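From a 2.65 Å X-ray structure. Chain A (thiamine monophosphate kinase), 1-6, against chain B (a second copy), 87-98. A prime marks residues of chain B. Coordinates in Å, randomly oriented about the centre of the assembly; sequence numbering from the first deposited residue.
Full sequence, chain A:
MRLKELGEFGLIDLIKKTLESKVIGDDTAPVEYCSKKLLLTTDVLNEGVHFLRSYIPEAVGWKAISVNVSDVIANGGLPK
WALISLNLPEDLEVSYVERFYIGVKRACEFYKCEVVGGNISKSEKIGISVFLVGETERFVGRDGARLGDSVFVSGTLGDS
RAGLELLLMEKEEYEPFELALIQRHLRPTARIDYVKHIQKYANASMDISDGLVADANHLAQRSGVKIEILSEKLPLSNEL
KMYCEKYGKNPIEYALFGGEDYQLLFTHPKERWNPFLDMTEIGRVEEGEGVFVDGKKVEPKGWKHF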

# COMPACT_ATOMS: atom_id res chain seq x y z
N MSE A 1 -4.26 -27.70 0.51
CA MSE A 1 -4.43 -27.33 -0.92
C MSE A 1 -5.08 -25.95 -1.05
O MSE A 1 -4.65 -25.16 -1.89
CB MSE A 1 -5.27 -28.37 -1.64
CG MSE A 1 -5.64 -28.00 -3.06
SE MSE A 1 -4.39 -28.75 -4.38
CE MSE A 1 -5.60 -28.72 -5.96
N ARG A 2 -6.11 -25.66 -0.26
CA ARG A 2 -6.76 -24.34 -0.32
C ARG A 2 -6.48 -23.51 0.92
O ARG A 2 -6.18 -24.04 1.99
CB ARG A 2 -8.27 -24.48 -0.50
CG ARG A 2 -8.67 -25.26 -1.71
CD ARG A 2 -7.73 -24.95 -2.85
NE ARG A 2 -7.88 -25.92 -3.93
CZ ARG A 2 -8.88 -25.90 -4.81
NH1 ARG A 2 -9.82 -24.96 -4.73
NH2 ARG A 2 -8.95 -26.82 -5.75
N LEU A 3 -6.60 -22.19 0.76
CA LEU A 3 -6.32 -21.25 1.85
C LEU A 3 -7.15 -21.53 3.11
O LEU A 3 -6.59 -21.59 4.21
CB LEU A 3 -6.53 -19.80 1.36
CG LEU A 3 -5.72 -19.36 0.13
CD1 LEU A 3 -6.13 -17.96 -0.29
CD2 LEU A 3 -4.22 -19.41 0.43
N LYS A 4 -8.46 -21.70 2.97
CA LYS A 4 -9.27 -21.99 4.15
C LYS A 4 -8.93 -23.33 4.81
O LYS A 4 -9.04 -23.46 6.01
CB LYS A 4 -10.78 -21.91 3.85
CG LYS A 4 -11.17 -21.98 2.39
CD LYS A 4 -11.18 -23.40 1.86
CE LYS A 4 -12.03 -23.47 0.62
NZ LYS A 4 -13.43 -22.98 0.91
N GLU A 5 -8.49 -24.31 4.03
CA GLU A 5 -8.11 -25.61 4.60
C GLU A 5 -6.83 -25.44 5.41
O GLU A 5 -6.38 -26.37 6.07
CB GLU A 5 -7.85 -26.64 3.51
CG GLU A 5 -9.07 -27.24 2.86
CD GLU A 5 -8.79 -27.72 1.45
OE1 GLU A 5 -7.86 -28.54 1.24
OE2 GLU A 5 -9.52 -27.27 0.53
N LEU A 6 -6.25 -24.25 5.35
CA LEU A 6 -5.00 -23.98 6.06
C LEU A 6 -5.29 -23.52 7.47
O LEU A 6 -5.58 -22.35 7.69
CB LEU A 6 -4.22 -22.90 5.30
CG LEU A 6 -2.72 -23.11 5.09
CD1 LEU A 6 -2.42 -24.52 4.60
CD2 LEU A 6 -2.24 -22.06 4.09
N ASN B 87 -5.19 -9.72 -1.47
CA ASN B 87 -6.63 -9.97 -1.39
C ASN B 87 -6.76 -11.32 -2.08
O ASN B 87 -6.69 -11.40 -3.31
CB ASN B 87 -7.42 -8.93 -2.19
CG ASN B 87 -7.52 -7.59 -1.50
OD1 ASN B 87 -8.15 -6.67 -2.01
ND2 ASN B 87 -6.91 -7.47 -0.32
N LEU B 88 -6.97 -12.39 -1.31
CA LEU B 88 -7.05 -13.71 -1.90
C LEU B 88 -8.38 -14.44 -1.68
O LEU B 88 -8.97 -14.36 -0.61
CB LEU B 88 -5.92 -14.58 -1.35
CG LEU B 88 -4.53 -13.97 -1.40
CD1 LEU B 88 -3.59 -14.64 -0.40
CD2 LEU B 88 -4.01 -14.08 -2.81
N PRO B 89 -8.86 -15.15 -2.71
CA PRO B 89 -10.12 -15.90 -2.58
C PRO B 89 -9.82 -17.10 -1.68
O PRO B 89 -8.82 -17.80 -1.89
CB PRO B 89 -10.42 -16.33 -4.02
CG PRO B 89 -9.71 -15.29 -4.85
CD PRO B 89 -8.42 -15.10 -4.11
N GLU B 90 -10.66 -17.35 -0.68
CA GLU B 90 -10.43 -18.45 0.26
C GLU B 90 -10.21 -19.81 -0.42
O GLU B 90 -9.58 -20.70 0.15
CB GLU B 90 -11.60 -18.55 1.28
CG GLU B 90 -12.86 -19.21 0.73
CD GLU B 90 -14.01 -19.29 1.75
OE1 GLU B 90 -13.74 -19.59 2.94
OE2 GLU B 90 -15.19 -19.09 1.36
N ASP B 91 -10.70 -19.96 -1.65
CA ASP B 91 -10.53 -21.23 -2.37
C ASP B 91 -9.33 -21.23 -3.33
O ASP B 91 -9.30 -22.00 -4.28
CB ASP B 91 -11.79 -21.55 -3.17
CG ASP B 91 -12.18 -20.42 -4.08
OD1 ASP B 91 -12.09 -19.26 -3.61
OD2 ASP B 91 -12.59 -20.68 -5.24
N LEU B 92 -8.37 -20.37 -3.07
CA LEU B 92 -7.19 -20.30 -3.90
C LEU B 92 -6.20 -21.39 -3.47
O LEU B 92 -6.09 -21.70 -2.28
CB LEU B 92 -6.53 -18.93 -3.76
CG LEU B 92 -5.39 -18.73 -4.75
CD1 LEU B 92 -5.96 -18.72 -6.15
CD2 LEU B 92 -4.64 -17.44 -4.46
N GLU B 93 -5.50 -21.97 -4.45
CA GLU B 93 -4.51 -23.00 -4.16
C GLU B 93 -3.37 -22.40 -3.36
O GLU B 93 -2.85 -21.34 -3.70
CB GLU B 93 -3.93 -23.59 -5.45
CG GLU B 93 -4.79 -24.64 -6.12
CD GLU B 93 -5.95 -24.04 -6.88
OE1 GLU B 93 -6.15 -22.80 -6.79
OE2 GLU B 93 -6.67 -24.81 -7.56
N VAL B 94 -2.97 -23.08 -2.29
CA VAL B 94 -1.89 -22.57 -1.46
C VAL B 94 -0.61 -22.44 -2.28
O VAL B 94 0.21 -21.56 -2.04
CB VAL B 94 -1.63 -23.50 -0.27
CG1 VAL B 94 -0.42 -23.03 0.49
CG2 VAL B 94 -2.85 -23.54 0.63
N SER B 95 -0.45 -23.35 -3.24
CA SER B 95 0.72 -23.39 -4.10
C SER B 95 0.82 -22.11 -4.93
O SER B 95 1.91 -21.70 -5.33
CB SER B 95 0.64 -24.62 -5.02
OG SER B 95 -0.56 -24.64 -5.76
N TYR B 96 -0.33 -21.48 -5.17
CA TYR B 96 -0.37 -20.24 -5.94
C TYR B 96 0.33 -19.16 -5.15
O TYR B 96 1.15 -18.43 -5.68
CB TYR B 96 -1.81 -19.78 -6.19
CG TYR B 96 -1.88 -18.58 -7.10
CD1 TYR B 96 -2.11 -18.73 -8.47
CD2 TYR B 96 -1.64 -17.29 -6.62
CE1 TYR B 96 -2.09 -17.65 -9.34
CE2 TYR B 96 -1.62 -16.20 -7.48
CZ TYR B 96 -1.84 -16.38 -8.85
OH TYR B 96 -1.80 -15.32 -9.72
N VAL B 97 -0.03 -19.05 -3.89
CA VAL B 97 0.54 -18.06 -3.00
C VAL B 97 2.02 -18.34 -2.80
O VAL B 97 2.84 -17.42 -2.86
CB VAL B 97 -0.23 -18.05 -1.65
CG1 VAL B 97 0.48 -17.17 -0.63
CG2 VAL B 97 -1.63 -17.54 -1.88
N GLU B 98 2.37 -19.61 -2.60
CA GLU B 98 3.77 -19.99 -2.40
C GLU B 98 4.63 -19.64 -3.62
O GLU B 98 5.77 -19.18 -3.47
CB GLU B 98 3.89 -21.50 -2.12
CG GLU B 98 5.19 -21.86 -1.40
CD GLU B 98 5.49 -23.36 -1.36
OE1 GLU B 98 4.61 -24.14 -0.89
OE2 GLU B 98 6.61 -23.75 -1.77

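Backbone bonding sets the register. Arg2 and Glu93′ form a single beta bridge, flanked by two hydrogen bonds: Val94′ N donates to Met1 O (2.7 Å, N-H...O angle 160°) and Leu3 N to Leu92′ O (3.1 Å, 139°). Between them the chains approach closely enough for two CA-H...O contacts, Glu93′ CA to Met1 O at 3.1 Å and Arg2 CA to Leu92′ O at 3.4 Å. A third hydrogen bond, Lys4 N to Glu90′ O (3.2 Å, 158°), joins the type I turn that starts at Leu3 to the one spanning Pro89′ to Leu92′.

The apolar contact centres on Leu3, which has the largest area covered by the other stretch, 115 Å². Its CD1 lies 3.5 Å from Leu88′ CB and 3.6 Å from Leu92′ CB, while CD2 reaches Val97′ CG2 at 3.9 Å. Leu6 adds a contact from CD2 to Val94′ CG2 at 3.8 Å.

Charge pairing is looser. Arg2 NH2 sits 3.5 Å from Glu93′ OE2, but this oxygen lies over a guanidinium face, so the salt bridge is electrostatic, with no N-H aimed at it. Arg2 NH1 instead makes a weak hydrogen bond to Asp91′ O (3.0 Å, 127°). The salt bridge from Lys4 NZ to Glu90′ OE1 is long, at 4.0 Å.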